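Local coordinates for EGF family domain-containing protein (Toxoplasma gondii, PDB 4Z80), which probably acts as a parasite surface antigen that binds a RON2-like partner at the moving junction during host-cell invasion, at residues A[55-60]-A[318-323]; A[98-103]-A[295-300]; A[389-394]-A[398-403]. All coordinates share one frame; numbering follows the deposited sequence.

Contact 1: A[55-60]-A[318-323]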
loop_
_atom_site.group_PDB
_atom_site.type_symbol
_atom_site.label_atom_id
_atom_site.label_comp_id
_atom_site.label_asym_id
_atom_site.label_seq_id
_atom_site.Cartn_x
_atom_site.Cartn_y
_atom_site.Cartn_z
ATOM N N GLY A 55 0.096 -12.901 -5.340
ATOM C CA GLY A 55 -0.080 -12.202 -6.604
ATOM C C GLY A 55 0.615 -10.842 -6.630
ATOM O O GLY A 55 0.507 -10.068 -5.680
ATOM N N VAL A 56 1.322 -10.552 -7.717
ATOM C CA VAL A 56 2.059 -9.293 -7.869
ATOM C C VAL A 56 1.177 -8.186 -8.461
ATOM O O VAL A 56 1.157 -7.056 -7.971
ATOM C CB VAL A 56 3.322 -9.506 -8.751
ATOM C CG1 VAL A 56 3.977 -8.178 -9.170
ATOM C CG2 VAL A 56 4.319 -10.385 -8.020
ATOM N N TYR A 57 0.443 -8.504 -9.520
ATOM C CA TYR A 57 -0.467 -7.545 -10.117
ATOM C C TYR A 57 -1.552 -7.189 -9.108
ATOM O O TYR A 57 -1.827 -6.020 -8.845
ATOM C CB TYR A 57 -1.067 -8.131 -11.402
ATOM C CG TYR A 57 -1.862 -7.171 -12.252
ATOM C CD1 TYR A 57 -1.247 -6.087 -12.882
ATOM C CD2 TYR A 57 -3.218 -7.362 -12.467
ATOM C CE1 TYR A 57 -1.975 -5.212 -13.681
ATOM C CE2 TYR A 57 -3.943 -6.496 -13.270
ATOM C CZ TYR A 57 -3.319 -5.434 -13.878
ATOM O OH TYR A 57 -4.060 -4.579 -14.670
ATOM N N VAL A 58 -2.168 -8.232 -8.562
ATOM C CA VAL A 58 -3.169 -8.131 -7.512
ATOM C C VAL A 58 -2.813 -9.152 -6.433
ATOM O O VAL A 58 -2.737 -10.349 -6.727
ATOM C CB VAL A 58 -4.583 -8.411 -8.059
ATOM C CG1 VAL A 58 -5.591 -8.524 -6.918
ATOM C CG2 VAL A 58 -4.979 -7.326 -9.025
ATOM N N GLY A 59 -2.579 -8.686 -5.205
ATOM C CA GLY A 59 -2.177 -9.556 -4.113
ATOM C C GLY A 59 -3.152 -9.511 -2.961
ATOM O O GLY A 59 -3.454 -8.439 -2.450
ATOM N N TYR A 60 -3.642 -10.685 -2.566
ATOM C CA TYR A 60 -4.610 -10.823 -1.483
ATOM C C TYR A 60 -4.263 -11.994 -0.583
ATOM O O TYR A 60 -3.772 -13.029 -1.047
ATOM C CB TYR A 60 -6.033 -11.076 -2.012
ATOM C CG TYR A 60 -6.660 -9.982 -2.833
ATOM C CD1 TYR A 60 -6.674 -8.668 -2.399
ATOM C CD2 TYR A 60 -7.254 -10.272 -4.045
ATOM C CE1 TYR A 60 -7.251 -7.666 -3.161
ATOM C CE2 TYR A 60 -7.842 -9.281 -4.816
ATOM C CZ TYR A 60 -7.835 -7.980 -4.377
ATOM O OH TYR A 60 -8.410 -6.991 -5.141
ATOM N N VAL A 318 -11.574 -0.061 -11.041
ATOM C CA VAL A 318 -10.175 0.280 -10.820
ATOM C C VAL A 318 -9.295 -0.866 -11.280
ATOM O O VAL A 318 -9.744 -2.006 -11.357
ATOM C CB VAL A 318 -9.856 0.588 -9.320
ATOM C CG1 VAL A 318 -10.671 1.760 -8.813
ATOM C CG2 VAL A 318 -10.081 -0.635 -8.435
ATOM N N ARG A 319 -8.038 -0.570 -11.576
ATOM C CA ARG A 319 -7.069 -1.637 -11.809
ATOM C C ARG A 319 -5.674 -1.099 -11.581
ATOM O O ARG A 319 -5.462 0.108 -11.673
ATOM C CB ARG A 319 -7.200 -2.218 -13.223
ATOM C CG ARG A 319 -6.788 -1.278 -14.354
ATOM C CD ARG A 319 -7.147 -1.867 -15.727
ATOM N NE ARG A 319 -8.577 -2.115 -15.807
ATOM C CZ ARG A 319 -9.196 -2.771 -16.784
ATOM N NH1 ARG A 319 -8.520 -3.282 -17.808
ATOM N NH2 ARG A 319 -10.510 -2.922 -16.710
ATOM N N PRO A 320 -4.715 -1.986 -11.278
ATOM C CA PRO A 320 -3.349 -1.495 -11.117
ATOM C C PRO A 320 -2.742 -1.103 -12.449
ATOM O O PRO A 320 -3.001 -1.751 -13.466
ATOM C CB PRO A 320 -2.604 -2.691 -10.511
ATOM C CG PRO A 320 -3.661 -3.684 -10.131
ATOM C CD PRO A 320 -4.796 -3.437 -11.055
ATOM N N MET A 321 -1.939 -0.045 -12.436
ATOM C CA MET A 321 -1.242 0.410 -13.627
ATOM C C MET A 321 0.157 0.863 -13.277
ATOM O O MET A 321 0.392 1.396 -12.192
ATOM C CB MET A 321 -1.973 1.570 -14.313
ATOM C CG MET A 321 -3.267 1.211 -15.006
ATOM S SD MET A 321 -3.993 2.653 -15.821
ATOM C CE MET A 321 -2.789 3.000 -17.089
ATOM N N LYS A 322 1.080 0.648 -14.205
ATOM C CA LYS A 322 2.403 1.260 -14.156
ATOM C C LYS A 322 2.640 2.039 -15.430
ATOM O O LYS A 322 2.293 1.576 -16.511
ATOM C CB LYS A 322 3.501 0.214 -14.010
ATOM C CG LYS A 322 3.399 -0.626 -12.765
ATOM C CD LYS A 322 4.613 -1.519 -12.558
ATOM C CE LYS A 322 4.471 -2.325 -11.306
ATOM N NZ LYS A 322 5.669 -3.171 -11.049
ATOM N N THR A 323 3.262 3.208 -15.302
ATOM C CA THR A 323 3.685 3.995 -16.455
ATOM C C THR A 323 5.067 4.534 -16.146
ATOM O O THR A 323 5.493 4.506 -14.995
ATOM C CB THR A 323 2.739 5.165 -16.748
ATOM O OG1 THR A 323 2.738 6.060 -15.630
ATOM C CG2 THR A 323 1.341 4.663 -17.006
HETATM O O HOH W 1 -2.565 -2.511 -15.871
#
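Tyr57 lays one face of its ring over the pyrrolidine ring of Pro320. The fit is a CH-pi contact. Pro320 CG lies 4.1 Å from the centroid of the Tyr57 ring, only 7° off the ring normal, so it sits over the middle of the face. Pro320 CD lies nearer the phenol end, 3.8 Å from Tyr57 CZ. Pro320 CB lies nearer the other flank of the Tyr57 ring, toward CE1. With chi1 at -171°, Tyr57 swings its ring away from its own backbone N and over the proline; the two side chains cross at about a right angle.

The backbone of the loop joins in. Tyr57 O is 3.2 Å from Pro320 CG. Val58 adds a smaller patch, with its CG2 4.0 Å from the same Pro320 CG. That carbon is therefore met by an aromatic face, a carbonyl oxygen and a methyl group. Met387 and Phe386, from helix 378-387, pack on Tyr57 and Pro320 respectively.

A water closes the polar end. It lies at the edge of the Tyr57 ring, in its plane. The water oxygen is 2.8 Å from Tyr57 OH. The same water donates a 2.6 Å hydrogen bond to Pro320 O.

Strand 318-321 pairs with strand 101-104 in a two-stranded antiparallel sheet. The loop 55-60 reaches it from just before strand 60-62. The neighbours of Pro320 make the backbone bonds to that strand, Arg319 with Ala103 and Met321 with Val101. The chemistry thus implies a division of labour: the flanking residues hold the sheet together, while the proline, which has no N-H to donate, offers an apolar surface to the tyrosine face, and a water links the tyrosine hydroxyl to the proline carbonyl.

Contact 2: A[98-103]-A[295-300]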
loop_
_atom_site.group_PDB
_atom_site.type_symbol
_atom_site.label_atom_id
_atom_site.label_comp_id
_atom_site.label_asym_id
_atom_site.label_seq_id
_atom_site.Cartn_x
_atom_site.Cartn_y
_atom_site.Cartn_z
ATOM N N TYR A 98 7.103 -1.379 -7.160
ATOM C CA TYR A 98 7.476 -0.077 -7.692
ATOM C C TYR A 98 6.717 0.268 -8.969
ATOM O O TYR A 98 6.646 -0.530 -9.916
ATOM C CB TYR A 98 8.990 -0.024 -7.923
ATOM C CG TYR A 98 9.760 -0.159 -6.624
ATOM C CD1 TYR A 98 9.911 0.927 -5.776
ATOM C CD2 TYR A 98 10.316 -1.373 -6.237
ATOM C CE1 TYR A 98 10.594 0.812 -4.581
ATOM C CE2 TYR A 98 11.004 -1.492 -5.043
ATOM C CZ TYR A 98 11.135 -0.395 -4.223
ATOM O OH TYR A 98 11.818 -0.519 -3.035
ATOM N N GLY A 99 6.142 1.459 -8.975
ATOM C CA GLY A 99 5.398 1.973 -10.106
ATOM C C GLY A 99 3.911 1.680 -10.035
ATOM O O GLY A 99 3.133 2.279 -10.773
ATOM N N LYS A 100 3.507 0.773 -9.150
ATOM C CA LYS A 100 2.114 0.328 -9.088
ATOM C C LYS A 100 1.192 1.369 -8.463
ATOM O O LYS A 100 1.344 1.732 -7.298
ATOM C CB LYS A 100 2.017 -0.989 -8.313
ATOM C CG LYS A 100 0.592 -1.493 -8.046
ATOM C CD LYS A 100 0.627 -2.885 -7.419
ATOM C CE LYS A 100 -0.733 -3.357 -6.926
ATOM N NZ LYS A 100 -0.674 -4.764 -6.442
ATOM N N VAL A 101 0.214 1.810 -9.249
ATOM C CA VAL A 101 -0.799 2.768 -8.822
ATOM C C VAL A 101 -2.181 2.173 -9.093
ATOM O O VAL A 101 -2.379 1.521 -10.124
ATOM C CB VAL A 101 -0.639 4.109 -9.580
ATOM C CG1 VAL A 101 -1.789 5.066 -9.288
ATOM C CG2 VAL A 101 0.704 4.751 -9.232
ATOM N N ILE A 102 -3.122 2.397 -8.185
ATOM C CA ILE A 102 -4.504 1.997 -8.417
ATOM C C ILE A 102 -5.204 3.075 -9.227
ATOM O O ILE A 102 -5.528 4.144 -8.713
ATOM C CB ILE A 102 -5.254 1.742 -7.104
ATOM C CG1 ILE A 102 -4.482 0.751 -6.225
ATOM C CG2 ILE A 102 -6.654 1.223 -7.403
ATOM C CD1 ILE A 102 -4.068 -0.556 -6.921
ATOM N N ALA A 103 -5.413 2.780 -10.506
ATOM C CA ALA A 103 -6.000 3.709 -11.459
ATOM C C ALA A 103 -7.507 3.562 -11.511
ATOM O O ALA A 103 -8.030 2.446 -11.467
ATOM C CB ALA A 103 -5.414 3.471 -12.845
ATOM N N HIS A 295 -8.549 -2.397 0.292
ATOM C CA HIS A 295 -7.639 -3.475 -0.088
ATOM C C HIS A 295 -7.772 -3.863 -1.556
ATOM O O HIS A 295 -6.843 -4.423 -2.139
ATOM C CB HIS A 295 -7.882 -4.709 0.768
ATOM C CG HIS A 295 -7.615 -4.496 2.221
ATOM N ND1 HIS A 295 -6.345 -4.498 2.753
ATOM C CD2 HIS A 295 -8.460 -4.269 3.253
ATOM C CE1 HIS A 295 -6.421 -4.285 4.057
ATOM N NE2 HIS A 295 -7.692 -4.146 4.385
ATOM N N THR A 296 -8.927 -3.564 -2.140
ATOM C CA THR A 296 -9.198 -3.896 -3.537
ATOM C C THR A 296 -8.122 -3.303 -4.438
ATOM O O THR A 296 -7.761 -2.136 -4.298
ATOM C CB THR A 296 -10.591 -3.359 -3.966
ATOM O OG1 THR A 296 -11.620 -3.989 -3.192
ATOM C CG2 THR A 296 -10.855 -3.647 -5.429
ATOM N N GLN A 297 -7.620 -4.105 -5.372
ATOM C CA GLN A 297 -6.661 -3.614 -6.359
ATOM C C GLN A 297 -7.194 -3.637 -7.796
ATOM O O GLN A 297 -6.690 -2.924 -8.652
ATOM C CB GLN A 297 -5.375 -4.431 -6.255
ATOM C CG GLN A 297 -4.579 -4.114 -4.991
ATOM C CD GLN A 297 -3.845 -5.326 -4.464
ATOM O OE1 GLN A 297 -2.859 -5.767 -5.051
ATOM N NE2 GLN A 297 -4.350 -5.899 -3.380
ATOM N N ASP A 298 -8.227 -4.439 -8.045
ATOM C CA ASP A 298 -8.832 -4.551 -9.377
ATOM C C ASP A 298 -10.322 -4.808 -9.218
ATOM O O ASP A 298 -10.715 -5.691 -8.461
ATOM C CB ASP A 298 -8.171 -5.683 -10.177
ATOM C CG ASP A 298 -8.515 -5.651 -11.661
ATOM O OD1 ASP A 298 -9.645 -6.028 -12.028
ATOM O OD2 ASP A 298 -7.633 -5.284 -12.468
ATOM N N PHE A 299 -11.143 -4.050 -9.932
ATOM C CA PHE A 299 -12.588 -4.271 -9.942
ATOM C C PHE A 299 -13.084 -3.843 -11.308
ATOM O O PHE A 299 -12.854 -2.713 -11.730
ATOM C CB PHE A 299 -13.288 -3.491 -8.825
ATOM C CG PHE A 299 -14.759 -3.820 -8.672
ATOM C CD1 PHE A 299 -15.174 -5.134 -8.545
ATOM C CD2 PHE A 299 -15.714 -2.818 -8.629
ATOM C CE1 PHE A 299 -16.514 -5.443 -8.394
ATOM C CE2 PHE A 299 -17.057 -3.123 -8.476
ATOM C CZ PHE A 299 -17.456 -4.440 -8.362
ATOM N N ARG A 300 -13.718 -4.761 -12.031
ATOM C CA ARG A 300 -14.117 -4.488 -13.407
ATOM C C ARG A 300 -15.403 -5.232 -13.766
ATOM O O ARG A 300 -15.691 -5.450 -14.943
ATOM C CB ARG A 300 -12.995 -4.866 -14.376
ATOM C CG ARG A 300 -12.628 -6.339 -14.362
ATOM C CD ARG A 300 -11.529 -6.654 -15.368
ATOM N NE ARG A 300 -10.213 -6.191 -14.939
ATOM C CZ ARG A 300 -9.133 -6.200 -15.712
ATOM N NH1 ARG A 300 -9.214 -6.639 -16.963
ATOM N NH2 ARG A 300 -7.974 -5.766 -15.230
#
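Strand 101-104, half of a two-stranded antiparallel sheet with strand 318-321, meets the loop 295-300 through Lys100, just ahead of it, and Ile102. Both side chains leave the backbone toward the loop, and both reach Gln297.

Lys100 is stretched out along its whole length. With CG anti to the amide nitrogen (chi1 174°), it brings NZ to the Gln297 amide. Lys100 NZ donates a 2.8 Å hydrogen bond to Gln297 OE1, approaching 24° out of the carbonyl plane. The two side chains cross at about a right angle. Lys100 NZ also bonds Tyr57 O, and Lys100 makes a cation-pi contact with Tyr331. The buried amine thus has several electron-rich partners, which would probably stabilise its charge.

The other half of the Gln297 amide is fixed too. Gln297 NE2 donates a 3.2 Å bond to His295 O, in the amide plane and almost straight at 172°. It gives a second bond to Gly59 O. With OE1 and NE2 both engaged, the rotation of the amide is set.

This loop follows strand 289-291 and runs on toward strand 318-321, in a region matching the apical membrane antigen 1 family of the PAN clan. Its backbone reaches the sheet where Phe299 bonds Val318.

Ile102 supplies the apolar part. Ile102 CD1 is 3.9 Å from Gln297 O and 4.1 Å from Gln297 CG, so the methyl rests against the backbone and the base of the glutamine. Further along, Arg300 grips Asp298 side-on in a salt bridge. Arg300 NE lies 3.0 Å from Asp298 OD1, and Arg300 NH2 lies 2.8 Å from Asp298 OD2. Each carboxylate oxygen uses its syn lone pair.

Contact 3: A[389-394]-A[398-403]. With SO4 (sulfate ion), chain J.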
loop_
_atom_site.group_PDB
_atom_site.type_symbol
_atom_site.label_atom_id
_atom_site.label_comp_id
_atom_site.label_asym_id
_atom_site.label_seq_id
_atom_site.Cartn_x
_atom_site.Cartn_y
_atom_site.Cartn_z
ATOM N N SER A 389 1.848 -11.247 -14.847
ATOM C CA SER A 389 2.649 -11.869 -13.799
ATOM C C SER A 389 1.819 -12.828 -12.948
ATOM O O SER A 389 1.779 -14.028 -13.237
ATOM C CB SER A 389 3.335 -10.783 -12.937
ATOM O OG SER A 389 2.408 -9.922 -12.289
ATOM N N SER A 390 1.172 -12.328 -11.905
ATOM C CA SER A 390 0.366 -13.182 -11.049
ATOM C C SER A 390 -0.704 -12.346 -10.396
ATOM O O SER A 390 -0.560 -11.131 -10.255
ATOM C CB SER A 390 1.224 -13.894 -10.001
ATOM O OG SER A 390 1.967 -12.970 -9.224
ATOM N N ALA A 391 -1.802 -12.989 -10.031
ATOM C CA ALA A 391 -2.924 -12.277 -9.458
ATOM C C ALA A 391 -3.760 -13.202 -8.604
ATOM O O ALA A 391 -4.034 -14.343 -8.980
ATOM C CB ALA A 391 -3.776 -11.665 -10.538
ATOM N N ASP A 392 -4.148 -12.702 -7.443
ATOM C CA ASP A 392 -5.091 -13.399 -6.584
ATOM C C ASP A 392 -6.505 -12.926 -6.950
ATOM O O ASP A 392 -6.673 -12.034 -7.773
ATOM C CB ASP A 392 -4.732 -13.147 -5.113
ATOM C CG ASP A 392 -3.340 -13.660 -4.771
ATOM O OD1 ASP A 392 -3.015 -14.791 -5.198
ATOM O OD2 ASP A 392 -2.560 -12.943 -4.104
ATOM N N GLY A 393 -7.521 -13.553 -6.368
ATOM C CA GLY A 393 -8.904 -13.201 -6.659
ATOM C C GLY A 393 -9.544 -13.935 -7.830
ATOM O O GLY A 393 -10.641 -13.562 -8.250
ATOM N N SER A 394 -8.848 -14.941 -8.359
ATOM C CA SER A 394 -9.387 -15.898 -9.347
ATOM C C SER A 394 -9.633 -15.366 -10.756
ATOM O O SER A 394 -9.151 -15.950 -11.728
ATOM C CB SER A 394 -10.696 -16.507 -8.837
ATOM O OG SER A 394 -10.466 -17.292 -7.681
ATOM N N SER A 398 -6.806 -16.230 -16.261
ATOM C CA SER A 398 -6.695 -16.516 -17.688
ATOM C C SER A 398 -5.765 -15.516 -18.374
ATOM O O SER A 398 -5.286 -15.760 -19.484
ATOM C CB SER A 398 -8.082 -16.493 -18.339
ATOM O OG SER A 398 -8.725 -15.255 -18.101
ATOM N N GLN A 399 -5.514 -14.398 -17.696
ATOM C CA GLN A 399 -4.639 -13.355 -18.225
ATOM C C GLN A 399 -3.211 -13.499 -17.710
ATOM O O GLN A 399 -2.272 -13.509 -18.501
ATOM C CB GLN A 399 -5.177 -11.970 -17.868
ATOM C CG GLN A 399 -4.262 -10.826 -18.267
ATOM C CD GLN A 399 -4.916 -9.483 -18.052
ATOM O OE1 GLN A 399 -6.055 -9.259 -18.477
ATOM N NE2 GLN A 399 -4.206 -8.576 -17.377
ATOM N N VAL A 400 -3.040 -13.568 -16.394
ATOM C CA VAL A 400 -1.695 -13.714 -15.855
ATOM C C VAL A 400 -1.147 -15.098 -16.190
ATOM O O VAL A 400 -1.900 -16.064 -16.320
ATOM C CB VAL A 400 -1.644 -13.463 -14.329
ATOM C CG1 VAL A 400 -2.071 -12.038 -14.018
ATOM C CG2 VAL A 400 -2.502 -14.458 -13.564
ATOM N N ARG A 401 0.174 -15.178 -16.339
ATOM C CA ARG A 401 0.842 -16.357 -16.884
ATOM C C ARG A 401 1.962 -16.896 -16.004
ATOM O O ARG A 401 2.540 -17.938 -16.308
ATOM C CB ARG A 401 1.442 -16.032 -18.250
ATOM C CG ARG A 401 0.470 -15.555 -19.331
ATOM C CD ARG A 401 -0.338 -16.701 -19.920
ATOM N NE ARG A 401 -1.478 -17.022 -19.079
ATOM C CZ ARG A 401 -2.251 -18.091 -19.230
ATOM N NH1 ARG A 401 -3.268 -18.279 -18.402
ATOM N NH2 ARG A 401 -2.012 -18.963 -20.202
ATOM N N GLY A 402 2.305 -16.163 -14.950
ATOM C CA GLY A 402 3.409 -16.551 -14.089
ATOM C C GLY A 402 4.741 -15.955 -14.504
ATOM O O GLY A 402 5.791 -16.438 -14.071
ATOM N N TYR A 403 4.710 -14.919 -15.337
ATOM C CA TYR A 403 5.937 -14.270 -15.805
ATOM C C TYR A 403 6.367 -13.194 -14.814
ATOM O O TYR A 403 5.607 -12.262 -14.561
ATOM C CB TYR A 403 5.743 -13.611 -17.176
ATOM C CG TYR A 403 5.144 -14.465 -18.278
ATOM C CD1 TYR A 403 5.273 -15.849 -18.281
ATOM C CD2 TYR A 403 4.461 -13.864 -19.323
ATOM C CE1 TYR A 403 4.713 -16.612 -19.308
ATOM C CE2 TYR A 403 3.919 -14.607 -20.346
ATOM C CZ TYR A 403 4.045 -15.969 -20.333
ATOM O OH TYR A 403 3.460 -16.674 -21.370
HETATM S S SO4 J . -4.938 -21.219 -19.940
HETATM O O1 SO4 J . -5.603 -22.417 -19.433
HETATM O O2 SO4 J . -3.493 -21.448 -19.948
HETATM O O3 SO4 J . -5.280 -20.085 -19.080
HETATM O O4 SO4 J . -5.367 -20.958 -21.313
HETATM O O HOH W 2 -9.844 -16.558 -14.881
#
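The Tyr403 ring carries Arg401 CB on one face, 3.3 Å above the plane and toward the rim, while the Tyr403 carbonyl oxygen reaches across to Ser389. The ring also meets Phe429, with the planes at about 15°. The Arg401 guanidinium has a sulfate at its edge, with the sulfur in its plane. Arg401 NH1 bonds sulfate O3 at 2.8 Å, and Arg401 NH2 bonds sulfate O2 at 2.9 Å. The ion probably comes from the crystallisation liquor. Bends at chi2 (-77°) and chi3 fold the arginine back, so that NE donates to Val400 O from above its carbonyl plane. Arg401 NH1 also bonds Ser397 O.

One backbone bond joins the segments. Gly402 N donates to Ser389 O at 2.8 Å, in the carbonyl plane but bent, with 135° at the hydrogen. Beside it, Ser389 CA makes a CA-H...O contact of 3.1 Å with Tyr403 O. That buried oxygen has no hydrogen-bond partner in the model.

Val400 fills the inner side. Val400 CB lies 3.6 Å from Ser389 O, and Val400 CG1 is 3.9 Å from Ala391 CB. Val400 CG2 meets the backbone of Ser390 and Ala391. Ser389 OG turns to Phe386 O, at the end of helix 378-387.

The chain leaves that helix, loops out and returns before strand 405-410. Its ends, Ser389 and Tyr403, have CA atoms 4.5 Å apart. Fifteen residues without regular helix or strand, closed at a narrow neck, fit the definition of an omega loop.

In the fold
Contacts 1 and 2 lie side by side, their centres about 5 Å apart, and share the sheet of strands 101-104 and 318-321. They also pack directly, with Pro320 CD 3.1 Å from Gln297 O. Contact 2 falls within the span of chain that contact 1 closes. Contact 3 comes later in the chain. Its centre is about 10 Å from that of contact 1, and it joins segment 389-394 to loop 55-60 through backbone bonds. Tyr57 N is 2.9 Å from Ser390 O, and Val58 O is 2.8 Å from Asp392 N. Contacts 2 and 3 do not touch, and loop 55-60 bridges them. The sulfate belongs to contact 3 alone.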